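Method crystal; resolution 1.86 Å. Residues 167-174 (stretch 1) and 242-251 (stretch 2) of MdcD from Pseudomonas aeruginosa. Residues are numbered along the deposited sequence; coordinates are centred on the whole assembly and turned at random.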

# COMPACT_ATOMS: atom_id res chain seq x y z
N ALA B 167 3.66 2.54 -6.31
CA ALA B 167 4.68 3.19 -7.12
C ALA B 167 5.87 3.59 -6.25
O ALA B 167 7.03 3.40 -6.62
N GLY B 168 5.57 4.12 -5.07
CA GLY B 168 6.60 4.54 -4.12
C GLY B 168 7.45 3.38 -3.62
O GLY B 168 8.57 3.61 -3.16
N LEU B 169 6.94 2.15 -3.70
CA LEU B 169 7.73 0.97 -3.33
C LEU B 169 8.66 0.52 -4.45
O LEU B 169 9.67 -0.14 -4.18
N CYS B 170 8.29 0.81 -5.69
CA CYS B 170 9.05 0.30 -6.84
C CYS B 170 10.47 0.85 -6.88
O CYS B 170 10.68 2.03 -6.56
N SER B 171 11.43 0.02 -7.28
CA SER B 171 12.84 0.43 -7.39
C SER B 171 13.04 1.68 -8.23
O SER B 171 13.82 2.56 -7.88
N TYR B 172 12.36 1.73 -9.37
CA TYR B 172 12.50 2.87 -10.27
C TYR B 172 11.15 3.35 -10.74
O TYR B 172 10.31 2.54 -11.11
N VAL B 173 10.96 4.67 -10.74
CA VAL B 173 9.73 5.29 -11.23
C VAL B 173 10.03 6.22 -12.39
O VAL B 173 10.80 7.19 -12.24
N LEU B 174 9.45 5.93 -13.55
CA LEU B 174 9.73 6.71 -14.75
C LEU B 174 8.47 7.48 -15.11
O LEU B 174 7.38 6.91 -15.14
N LYS B 242 20.35 -2.01 -14.78
CA LYS B 242 20.95 -1.38 -13.61
C LYS B 242 20.84 -2.26 -12.36
O LYS B 242 21.74 -2.27 -11.52
N GLY B 243 19.74 -3.00 -12.24
CA GLY B 243 19.57 -3.89 -11.10
C GLY B 243 19.02 -3.16 -9.89
O GLY B 243 18.63 -1.98 -9.98
N LEU B 244 19.01 -3.84 -8.75
CA LEU B 244 18.46 -3.27 -7.52
C LEU B 244 19.27 -2.06 -7.02
O LEU B 244 20.49 -2.13 -6.89
N PRO B 245 18.58 -0.94 -6.73
CA PRO B 245 19.28 0.24 -6.20
C PRO B 245 19.87 -0.01 -4.80
O PRO B 245 19.28 -0.72 -3.98
N ALA B 246 21.04 0.57 -4.53
CA ALA B 246 21.72 0.36 -3.26
C ALA B 246 21.00 1.01 -2.08
O ALA B 246 21.00 0.47 -0.97
N ARG B 247 20.40 2.18 -2.32
CA ARG B 247 19.72 2.89 -1.25
C ARG B 247 18.48 3.60 -1.77
O ARG B 247 18.48 4.82 -1.99
N PRO B 248 17.40 2.84 -1.98
CA PRO B 248 16.16 3.37 -2.54
C PRO B 248 15.46 4.30 -1.55
O PRO B 248 15.78 4.28 -0.36
N ARG B 249 14.51 5.11 -2.04
CA ARG B 249 13.84 6.12 -1.23
C ARG B 249 13.19 5.55 0.03
O ARG B 249 13.22 6.18 1.08
N CYS B 250 12.63 4.34 -0.06
CA CYS B 250 11.94 3.71 1.08
C CYS B 250 12.86 3.43 2.27
O CYS B 250 12.40 3.28 3.41
N ARG B 251 14.16 3.34 2.00
CA ARG B 251 15.13 3.05 3.06
C ARG B 251 15.74 4.32 3.65
O ARG B 251 16.73 4.26 4.36

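One hydrogen bond crosses between the stretches, and it depends on the reach of Tyr172. Its CA-to-CB bond points sideways, but with chi1 at -56° (m) and chi2 at -69° the phenol extends to stretch 2, where OH donates to Gly243 O at 2.5 Å, a short bond with the acceptor near the ring plane. Gly243 itself leaves the preceding helix with positive phi (84°), a conformation in which a CB would jam against the carbonyl O of Lys242. Tyr172 OH also lies 3.4 Å from Pro245 N, but this proline nitrogen has no hydrogen to share.

Next to that bond, Pro245 points toward stretch 1 and makes an apolar contact, its CD 3.8 Å from Tyr172 CZ; the same Pro245 CD lies 3.5 Å from Ser171 OG, and Lys242 CG, in a side chain all-trans through chi3, lies 3.5 Å from Tyr172 OH, both van der Waals contacts of a hydroxyl oxygen with carbon.

A second cluster centres on Cys250, which points toward stretch 1 in the m rotamer. Its SG sits 3.3 Å from Gly168 O and 4.1 Å from Leu169 CD2; Leu169 (m, t) directs its CB away, yet its end comes nearer.

Arg249 also points toward stretch 1 (chi1 m, chi2 t, chi3 m). Its NH2 approaches Val173 CG2 at 3.9 Å, a van der Waals contact, while its guanidinium nitrogens are hydrogen-bonded elsewhere in the structure.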

# COMPACT_ATOMS: atom_id res chain seq x y z
CB ALA B 167 4.09 4.41 -7.84
CB LEU B 169 6.84 -0.21 -2.98
CG LEU B 169 5.88 -0.04 -1.83
CD1 LEU B 169 4.88 -1.19 -1.91
CD2 LEU B 169 6.64 -0.08 -0.52
CB CYS B 170 8.33 0.64 -8.15
SG CYS B 170 6.79 -0.31 -8.37
CB SER B 171 13.69 -0.70 -7.99
OG SER B 171 13.77 -1.81 -7.10
CB TYR B 172 13.38 2.51 -11.48
CG TYR B 172 14.73 2.00 -11.06
CD1 TYR B 172 15.67 2.85 -10.48
CD2 TYR B 172 15.05 0.65 -11.20
CE1 TYR B 172 16.91 2.37 -10.06
CE2 TYR B 172 16.29 0.16 -10.80
CZ TYR B 172 17.22 1.02 -10.23
OH TYR B 172 18.44 0.52 -9.84
CB VAL B 173 9.01 6.09 -10.11
CG1 VAL B 173 7.78 6.79 -10.69
CG2 VAL B 173 8.62 5.18 -8.95
CB LEU B 174 10.17 5.82 -15.92
CG LEU B 174 11.13 4.65 -15.62
CD1 LEU B 174 11.62 3.96 -16.90
CD2 LEU B 174 12.28 5.07 -14.73
CB LYS B 242 20.26 -0.04 -13.40
CG LYS B 242 20.83 0.89 -12.40
CD LYS B 242 20.17 2.24 -12.65
CE LYS B 242 20.22 3.13 -11.44
NZ LYS B 242 21.54 3.74 -11.23
CB LEU B 244 18.40 -4.34 -6.43
CG LEU B 244 17.32 -5.41 -6.60
CD1 LEU B 244 17.49 -6.50 -5.55
CD2 LEU B 244 15.95 -4.76 -6.48
CB PRO B 245 18.19 1.32 -6.16
CG PRO B 245 16.90 0.58 -6.15
CD PRO B 245 17.13 -0.73 -6.86
CB ALA B 246 23.15 0.89 -3.34
CB ARG B 247 20.67 3.88 -0.58
CG ARG B 247 20.24 4.26 0.82
CD ARG B 247 21.31 5.10 1.49
NE ARG B 247 20.73 5.92 2.55
CZ ARG B 247 20.81 7.24 2.58
NH1 ARG B 247 21.43 7.90 1.60
NH2 ARG B 247 20.26 7.91 3.57
CB PRO B 248 15.33 2.11 -2.81
CG PRO B 248 15.82 1.13 -1.79
CD PRO B 248 17.30 1.41 -1.63
CB ARG B 249 12.80 6.88 -2.06
CG ARG B 249 13.40 7.89 -3.05
CD ARG B 249 12.34 8.52 -3.94
NE ARG B 249 11.79 7.55 -4.88
CZ ARG B 249 12.30 7.31 -6.09
NH1 ARG B 249 13.37 7.97 -6.51
NH2 ARG B 249 11.74 6.39 -6.86
CB CYS B 250 11.29 2.39 0.65
SG CYS B 250 9.75 2.61 -0.23
CB ARG B 251 16.26 2.18 2.52
CG ARG B 251 15.79 0.87 1.90
CD ARG B 251 15.34 -0.13 2.96
NE ARG B 251 15.80 -1.47 2.59
CZ ARG B 251 16.68 -2.18 3.28
NH1 ARG B 251 17.19 -1.68 4.41
NH2 ARG B 251 17.05 -3.38 2.87